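Local coordinates for arsenate reductase (arsC) (Archaeoglobus fulgidus, PDB 1Y1L) that reduces arsenate in arsenic detoxification, as a member of the low molecular weight phosphotyrosine phosphatase family, at the interface of chains A and B and the interface of chains A and C. Sequence-based numbering; all coordinates share one arbitrary frame. Chains: chain A/B/C, arsenate reductase (arsC).

Contact 1: the interface of chains A and B. Residues chain A 27, 124; chain B 27, 124.
B:Trp27 meets A:Glu124 at the rim of its indole: CG of the glutamate lies in the ring plane, 3.8 Å from CZ2 of B:Trp27. One face of the same ring carries the terminal carboxylate of its own chain, with B:Glu124 OXT above the plane and offset toward the rim. The two-fold repeats this with A:Trp27, which has B:Glu124 CG at its edge and A:Glu124 OXT over one face. Each indole thus meets its own chain end over a face and the partner's glutamate at its edge. The indole nitrogen B:Trp27 NE1 donates a hydrogen bond to the side-chain carboxylate oxygen A:Glu124 OE2 (2.9 Å, 150° at the hydrogen). The N-H arrives from above the carboxylate plane, 81° out of it, and ring and carboxylate are steeply turned against each other. The twin bond from A:Trp27 NE1 to B:Glu124 OE2 is weak. Each Glu124 places CG anti to its backbone N (chi1 -168° in both chains) and then bends at chi2, which turns the carboxylate toward the indole of the other chain. The two side chains come from opposite directions and meet through their CG atoms near the two-fold axis. The oxygens there are modelled close as well: A:Glu124 OE1 is 2.8 Å from B:Glu124 OE1, a clash between acceptors unless a proton is shared, and doubtful at this resolution. These side chains and chain ends form part of a symmetric interface that may be a crystal contact. The same A:Glu124 OE1 is also modelled 2.7 Å from the terminal oxygen B:Glu124 O, an equally doubtful approach of two acceptors.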
ATOM      1  N   TRP A  27      27.895   4.670  -0.540  1.00 43.29           N
ATOM      2  CA  TRP A  27      26.580   4.976  -1.097  1.00 46.14           C
ATOM      3  C   TRP A  27      26.469   6.429  -1.523  1.00 46.85           C
ATOM      4  O   TRP A  27      27.099   7.315  -0.944  1.00 50.95           O
ATOM      5  CB  TRP A  27      25.484   4.749  -0.072  1.00 44.67           C
ATOM      6  CG  TRP A  27      25.108   3.354   0.164  1.00 45.53           C
ATOM      7  CD1 TRP A  27      25.839   2.408   0.814  1.00 40.41           C
ATOM      8  CD2 TRP A  27      23.836   2.771  -0.104  1.00 44.09           C
ATOM      9  NE1 TRP A  27      25.088   1.279   0.991  1.00 41.22           N
ATOM     10  CE2 TRP A  27      23.853   1.474   0.435  1.00 42.88           C
ATOM     11  CE3 TRP A  27      22.675   3.227  -0.742  1.00 44.65           C
ATOM     12  CZ2 TRP A  27      22.750   0.621   0.361  1.00 40.58           C
ATOM     13  CZ3 TRP A  27      21.580   2.380  -0.816  1.00 35.69           C
ATOM     14  CH2 TRP A  27      21.625   1.093  -0.267  1.00 36.68           C
ATOM     15  N   GLU A 124      24.129   1.685   7.355  1.00 72.02           N
ATOM     16  CA  GLU A 124      24.233   0.699   6.283  1.00 70.83           C
ATOM     17  C   GLU A 124      23.824   1.290   4.914  1.00 71.72           C
ATOM     18  O   GLU A 124      24.685   1.321   4.014  1.00 72.95           O
ATOM     19  CB  GLU A 124      23.365  -0.511   6.630  1.00 69.80           C
ATOM     20  CG  GLU A 124      23.591  -1.757   5.759  1.00 77.51           C
ATOM     21  CD  GLU A 124      24.754  -2.643   6.215  1.00 77.98           C
ATOM     22  OE1 GLU A 124      25.461  -3.196   5.344  1.00 79.26           O
ATOM     23  OE2 GLU A 124      24.947  -2.817   7.438  1.00 76.75           O
ATOM     24  OXT GLU A 124      22.663   1.725   4.734  1.00 68.79           O
TER
ATOM     25  N   TRP B  27      25.052  -9.063   9.733  1.00 58.60           N
ATOM     26  CA  TRP B  27      23.599  -9.147   9.805  1.00 54.86           C
ATOM     27  C   TRP B  27      23.158 -10.568  10.134  1.00 53.55           C
ATOM     28  O   TRP B  27      23.845 -11.534   9.806  1.00 53.80           O
ATOM     29  CB  TRP B  27      22.971  -8.793   8.463  1.00 54.33           C
ATOM     30  CG  TRP B  27      22.922  -7.363   8.124  1.00 53.12           C
ATOM     31  CD1 TRP B  27      23.968  -6.566   7.780  1.00 48.24           C
ATOM     32  CD2 TRP B  27      21.740  -6.572   7.971  1.00 52.28           C
ATOM     33  NE1 TRP B  27      23.512  -5.328   7.403  1.00 49.83           N
ATOM     34  CE2 TRP B  27      22.146  -5.304   7.511  1.00 48.04           C
ATOM     35  CE3 TRP B  27      20.374  -6.818   8.169  1.00 52.44           C
ATOM     36  CZ2 TRP B  27      21.235  -4.273   7.245  1.00 45.12           C
ATOM     37  CZ3 TRP B  27      19.463  -5.794   7.903  1.00 50.59           C
ATOM     38  CH2 TRP B  27      19.902  -4.536   7.445  1.00 45.83           C
ATOM     39  N   GLU B 124      24.667  -5.767   1.123  1.00 58.17           N
ATOM     40  CA  GLU B 124      24.551  -4.770   2.186  1.00 59.29           C
ATOM     41  C   GLU B 124      23.603  -5.244   3.304  1.00 60.41           C
ATOM     42  O   GLU B 124      24.064  -5.371   4.452  1.00 63.31           O
ATOM     43  CB  GLU B 124      24.046  -3.456   1.586  1.00 63.22           C
ATOM     44  CG  GLU B 124      24.148  -2.239   2.501  1.00 75.74           C
ATOM     45  CD  GLU B 124      25.510  -1.555   2.468  1.00 82.32           C
ATOM     46  OE1 GLU B 124      25.985  -1.096   3.534  1.00 79.73           O
ATOM     47  OE2 GLU B 124      26.096  -1.456   1.367  1.00 88.46           O
ATOM     48  OXT GLU B 124      22.407  -5.486   3.036  1.00 58.34           O
TER

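Contact 2: the interface of chains A and C. Residues chain A 80-81; chain C 63, 84, 86.
A:Ser80 packs against the CD-CG edge of C:Pro86, and this pair makes the close part of the contact. The serine's main-chain carbonyl oxygen comes up beside the proline, A:Ser80 O 3.2 Å from CD, the ring carbon next to the nitrogen. Its side chain adds a methylene contact, CB of A:Ser80 lying 4.0 Å from CG of C:Pro86. Carbonyl oxygen and CB lie side by side along the CD-CG bond of the ring, O by CD and CB by CG, and the two residues hide similar areas, 36 and 39 Å². Away from this pair the fit slackens in two directions. Toward C:Asp63, in the 3-10 helix 62-64, the hydroxyl A:Ser80 OG stays 3.9 Å from the carboxylate oxygen OD2, too long for a direct hydrogen bond. The hydroxyl is sent that way by a chi1 of 51°, which sets OG between the backbone N and the carbonyl carbon while CB remains against the proline. Toward C:Val84 the approach is made by main chains, and the valine hides about 4 Å² of its surface. A:Ser81 loses essentially none to these neighbours, its OG directed away from C:Val84. Both serines lie between Cys77 and Cys82, which form a disulfide in this protein, so the touching segment is probably restrained by that link. The interface may not persist outside the crystal. At its loose end, CA of A:Ser81 sits 3.8 Å from the carbonyl oxygen C:Val84 O.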
ATOM      1  N   SER A  80       0.107  12.194   7.752  1.00 77.63           N
ATOM      2  CA  SER A  80      -0.755  11.048   7.510  1.00 76.78           C
ATOM      3  C   SER A  80      -1.052  10.827   6.034  1.00 75.66           C
ATOM      4  O   SER A  80      -2.209  10.660   5.638  1.00 74.68           O
ATOM      5  CB  SER A  80      -2.062  11.190   8.305  1.00 79.20           C
ATOM      6  OG  SER A  80      -2.682  12.454   8.099  1.00 83.76           O
ATOM      7  N   SER A  81      -0.005  10.781   5.222  1.00 73.82           N
ATOM      8  CA  SER A  81      -0.200  10.561   3.800  1.00 71.22           C
ATOM      9  C   SER A  81       1.079  10.180   3.082  1.00 70.88           C
ATOM     10  O   SER A  81       1.640  10.957   2.305  1.00 71.27           O
ATOM     11  CB  SER A  81      -0.861  11.777   3.152  1.00 69.46           C
ATOM     12  OG  SER A  81      -0.249  12.972   3.586  1.00 74.13           O
TER
ATOM     13  N   ASP C  63      -5.766  16.689   6.447  1.00 73.67           N
ATOM     14  CA  ASP C  63      -5.404  16.633   7.864  1.00 75.79           C
ATOM     15  C   ASP C  63      -6.515  17.235   8.731  1.00 74.99           C
ATOM     16  O   ASP C  63      -6.753  16.797   9.865  1.00 75.66           O
ATOM     17  CB  ASP C  63      -4.089  17.391   8.090  1.00 79.63           C
ATOM     18  CG  ASP C  63      -3.457  17.081   9.435  1.00 85.75           C
ATOM     19  OD1 ASP C  63      -3.038  18.035  10.130  1.00 88.93           O
ATOM     20  OD2 ASP C  63      -3.373  15.884   9.794  1.00 88.53           O
ATOM     21  N   VAL C  84      -1.461   6.991  -0.475  1.00 58.44           N
ATOM     22  CA  VAL C  84      -2.317   6.121   0.331  1.00 62.56           C
ATOM     23  C   VAL C  84      -2.748   6.877   1.591  1.00 60.48           C
ATOM     24  O   VAL C  84      -1.983   7.687   2.132  1.00 62.48           O
ATOM     25  CB  VAL C  84      -1.589   4.787   0.738  1.00 65.68           C
ATOM     26  CG1 VAL C  84      -0.520   5.041   1.809  1.00 65.21           C
ATOM     27  CG2 VAL C  84      -2.603   3.746   1.230  1.00 64.96           C
ATOM     28  N   PRO C  86      -4.531   6.871   5.643  1.00 50.50           N
ATOM     29  CA  PRO C  86      -4.645   6.084   6.876  1.00 48.67           C
ATOM     30  C   PRO C  86      -6.056   5.554   7.153  1.00 44.41           C
ATOM     31  O   PRO C  86      -6.690   5.955   8.137  1.00 48.30           O
ATOM     32  CB  PRO C  86      -4.213   7.086   7.949  1.00 49.23           C
ATOM     33  CG  PRO C  86      -4.699   8.385   7.400  1.00 47.66           C
ATOM     34  CD  PRO C  86      -4.286   8.292   5.953  1.00 48.16           C
TER

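The C-alpha centres of contact 1 and contact 2 are about 30 Å apart, and they have no residue in common. Chain A takes part in both, through separate regions: the chain end beyond helix 106-121 and the loop before strand 29-33 in contact 1, the segment following strand 73-77 in contact 2. In the crystal, chain A touches chains B and C at the same time. Each contact belongs to its own two-fold interface, and the deposited assembly holds four copies. Contact 2 lies by the disulfide segment, contact 1 at the C-terminus; whether either interface forms in solution cannot be told from the structure.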